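Local atomic coordinates of NANS (YJHS), A 9-O-acetyl N-acetylneuraminic acid esterase (Escherichia coli O157:H7 EDL933, PDB entry 3PT5), a protein that probably removes the 9-O-acetyl group from 9-O-acetyl-N-acetylneuraminic acid, a host mucosal sialic acid, as an esterase of the SGNH hydrolase family. Residues S198-H203 against P247-A252. Sequence-based numbering, arbitrary orientation.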
loop_
_atom_site.group_PDB
_atom_site.type_symbol
_atom_site.label_atom_id
_atom_site.label_comp_id
_atom_site.label_asym_id
_atom_site.label_seq_id
_atom_site.Cartn_x
_atom_site.Cartn_y
_atom_site.Cartn_z
ATOM N N SER A 198 -2.707 17.051 18.039
ATOM C CA SER A 198 -2.464 18.481 18.262
ATOM C C SER A 198 -1.131 18.871 17.608
ATOM O O SER A 198 -0.892 20.050 17.315
ATOM C CB SER A 198 -2.469 18.816 19.760
ATOM O OG SER A 198 -1.369 18.213 20.408
ATOM N N ASP A 199 -0.291 17.877 17.353
ATOM C CA ASP A 199 1.010 18.095 16.705
ATOM C C ASP A 199 1.025 17.853 15.176
ATOM O O ASP A 199 2.077 17.571 14.598
ATOM C CB ASP A 199 2.061 17.242 17.407
ATOM C CG ASP A 199 3.472 17.695 17.104
ATOM O OD1 ASP A 199 3.710 18.923 16.990
ATOM O OD2 ASP A 199 4.336 16.806 16.957
ATOM N N TYR A 200 -0.126 17.977 14.520
ATOM C CA TYR A 200 -0.225 17.697 13.077
ATOM C C TYR A 200 0.749 18.510 12.238
ATOM O O TYR A 200 1.167 18.070 11.169
ATOM C CB TYR A 200 -1.650 17.987 12.582
ATOM C CG TYR A 200 -1.957 19.466 12.493
ATOM C CD1 TYR A 200 -1.788 20.159 11.299
ATOM C CD2 TYR A 200 -2.376 20.175 13.625
ATOM C CE1 TYR A 200 -2.044 21.516 11.215
ATOM C CE2 TYR A 200 -2.631 21.526 13.552
ATOM C CZ TYR A 200 -2.468 22.188 12.342
ATOM O OH TYR A 200 -2.722 23.534 12.286
ATOM N N ALA A 201 1.096 19.709 12.718
ATOM C CA ALA A 201 1.899 20.626 11.930
ATOM C C ALA A 201 3.363 20.206 11.849
ATOM O O ALA A 201 4.100 20.676 10.968
ATOM C CB ALA A 201 1.750 22.042 12.454
ATOM N N SER A 202 3.789 19.296 12.732
ATOM C CA SER A 202 5.132 18.733 12.628
ATOM C C SER A 202 5.259 17.661 11.523
ATOM O O SER A 202 6.356 17.292 11.156
ATOM C CB SER A 202 5.577 18.143 13.963
ATOM O OG SER A 202 4.709 17.104 14.351
ATOM N N HIS A 203 4.143 17.164 11.003
ATOM C CA HIS A 203 4.207 16.057 10.037
ATOM C C HIS A 203 5.039 16.421 8.798
ATOM O O HIS A 203 5.910 15.637 8.403
ATOM C CB HIS A 203 2.791 15.584 9.653
ATOM C CG HIS A 203 2.765 14.525 8.595
ATOM N ND1 HIS A 203 3.122 14.768 7.284
ATOM C CD2 HIS A 203 2.374 13.226 8.646
ATOM C CE1 HIS A 203 2.980 13.654 6.580
ATOM N NE2 HIS A 203 2.549 12.701 7.390
ATOM N N PRO A 247 -10.035 19.685 7.904
ATOM C CA PRO A 247 -9.609 20.474 6.746
ATOM C C PRO A 247 -8.297 21.260 6.958
ATOM O O PRO A 247 -7.445 21.345 6.048
ATOM C CB PRO A 247 -10.804 21.422 6.506
ATOM C CG PRO A 247 -11.463 21.547 7.831
ATOM C CD PRO A 247 -11.276 20.203 8.514
ATOM N N HIS A 248 -8.123 21.830 8.146
ATOM C CA HIS A 248 -6.915 22.592 8.455
ATOM C C HIS A 248 -5.684 21.701 8.483
ATOM O O HIS A 248 -4.657 22.010 7.869
ATOM C CB HIS A 248 -7.058 23.326 9.787
ATOM C CG HIS A 248 -6.038 24.398 9.984
ATOM N ND1 HIS A 248 -4.926 24.236 10.788
ATOM C CD2 HIS A 248 -5.950 25.646 9.466
ATOM C CE1 HIS A 248 -4.198 25.338 10.751
ATOM N NE2 HIS A 248 -4.797 26.208 9.958
ATOM N N ALA A 249 -5.806 20.559 9.156
ATOM C CA ALA A 249 -4.713 19.608 9.190
ATOM C C ALA A 249 -4.487 18.982 7.805
ATOM O O ALA A 249 -3.368 18.730 7.428
ATOM C CB ALA A 249 -4.977 18.542 10.231
ATOM N N TYR A 250 -5.556 18.704 7.062
ATOM C CA TYR A 250 -5.410 18.160 5.719
ATOM C C TYR A 250 -4.595 19.086 4.797
ATOM O O TYR A 250 -3.695 18.645 4.060
ATOM C CB TYR A 250 -6.805 17.813 5.150
ATOM C CG TYR A 250 -6.730 17.387 3.740
ATOM C CD1 TYR A 250 -6.408 16.067 3.411
ATOM C CD2 TYR A 250 -6.930 18.303 2.708
ATOM C CE1 TYR A 250 -6.294 15.676 2.080
ATOM C CE2 TYR A 250 -6.828 17.916 1.373
ATOM C CZ TYR A 250 -6.501 16.604 1.069
ATOM O OH TYR A 250 -6.418 16.253 -0.260
ATOM N N GLU A 251 -4.883 20.383 4.883
ATOM C CA GLU A 251 -4.184 21.384 4.100
ATOM C C GLU A 251 -2.679 21.378 4.421
ATOM O O GLU A 251 -1.854 21.461 3.515
ATOM C CB GLU A 251 -4.803 22.755 4.394
ATOM C CG GLU A 251 -4.080 23.918 3.743
ATOM C CD GLU A 251 -4.990 25.124 3.489
ATOM O OE1 GLU A 251 -5.687 25.592 4.430
ATOM O OE2 GLU A 251 -4.995 25.598 2.329
ATOM N N ALA A 252 -2.323 21.224 5.699
ATOM C CA ALA A 252 -0.911 21.199 6.088
ATOM C C ALA A 252 -0.235 19.910 5.648
ATOM O O ALA A 252 0.813 19.924 4.974
ATOM C CB ALA A 252 -0.756 21.395 7.569
#
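Y200 reaches across from the loop that precedes helix 203-218 and turns one side of its ring, CD1 and CE1, against helix 247-253, touching A249, A252 and H248. With chi1 at 73°, CG is tucked over its own backbone, flanked by N and C, a rotation that sends the ring out of the short 3-10 turn toward the helix. CD1 comes within 3.6 Å of the CA of A249, an approach to the helix backbone that the small alanine side chain permits, and CD1 also packs 3.7 Å from the CB of A249. The methyl group of A252, short enough to let the ring come close, meets it at its edge, with CB 3.9 Å from CE1. Within its own segment, the methyl of A201 lies above one ring face, off-centre toward the rim. At the far end the phenol reaches the H248 imidazole rim to rim, the planes inclined at 77°, with the hydroxyl at the imidazole's edge, where a polar ring suits it. Y200 and H203 also both touch I253, so the start of helix 203-218 joins the same packing. The chemistry is thus mainly apolar: a tyrosine ring whose CD1-CE1 side abuts two alanines joins a loop and a helix at the periphery of this SGNH hydrolase, while its polar end lies beside exposed H248.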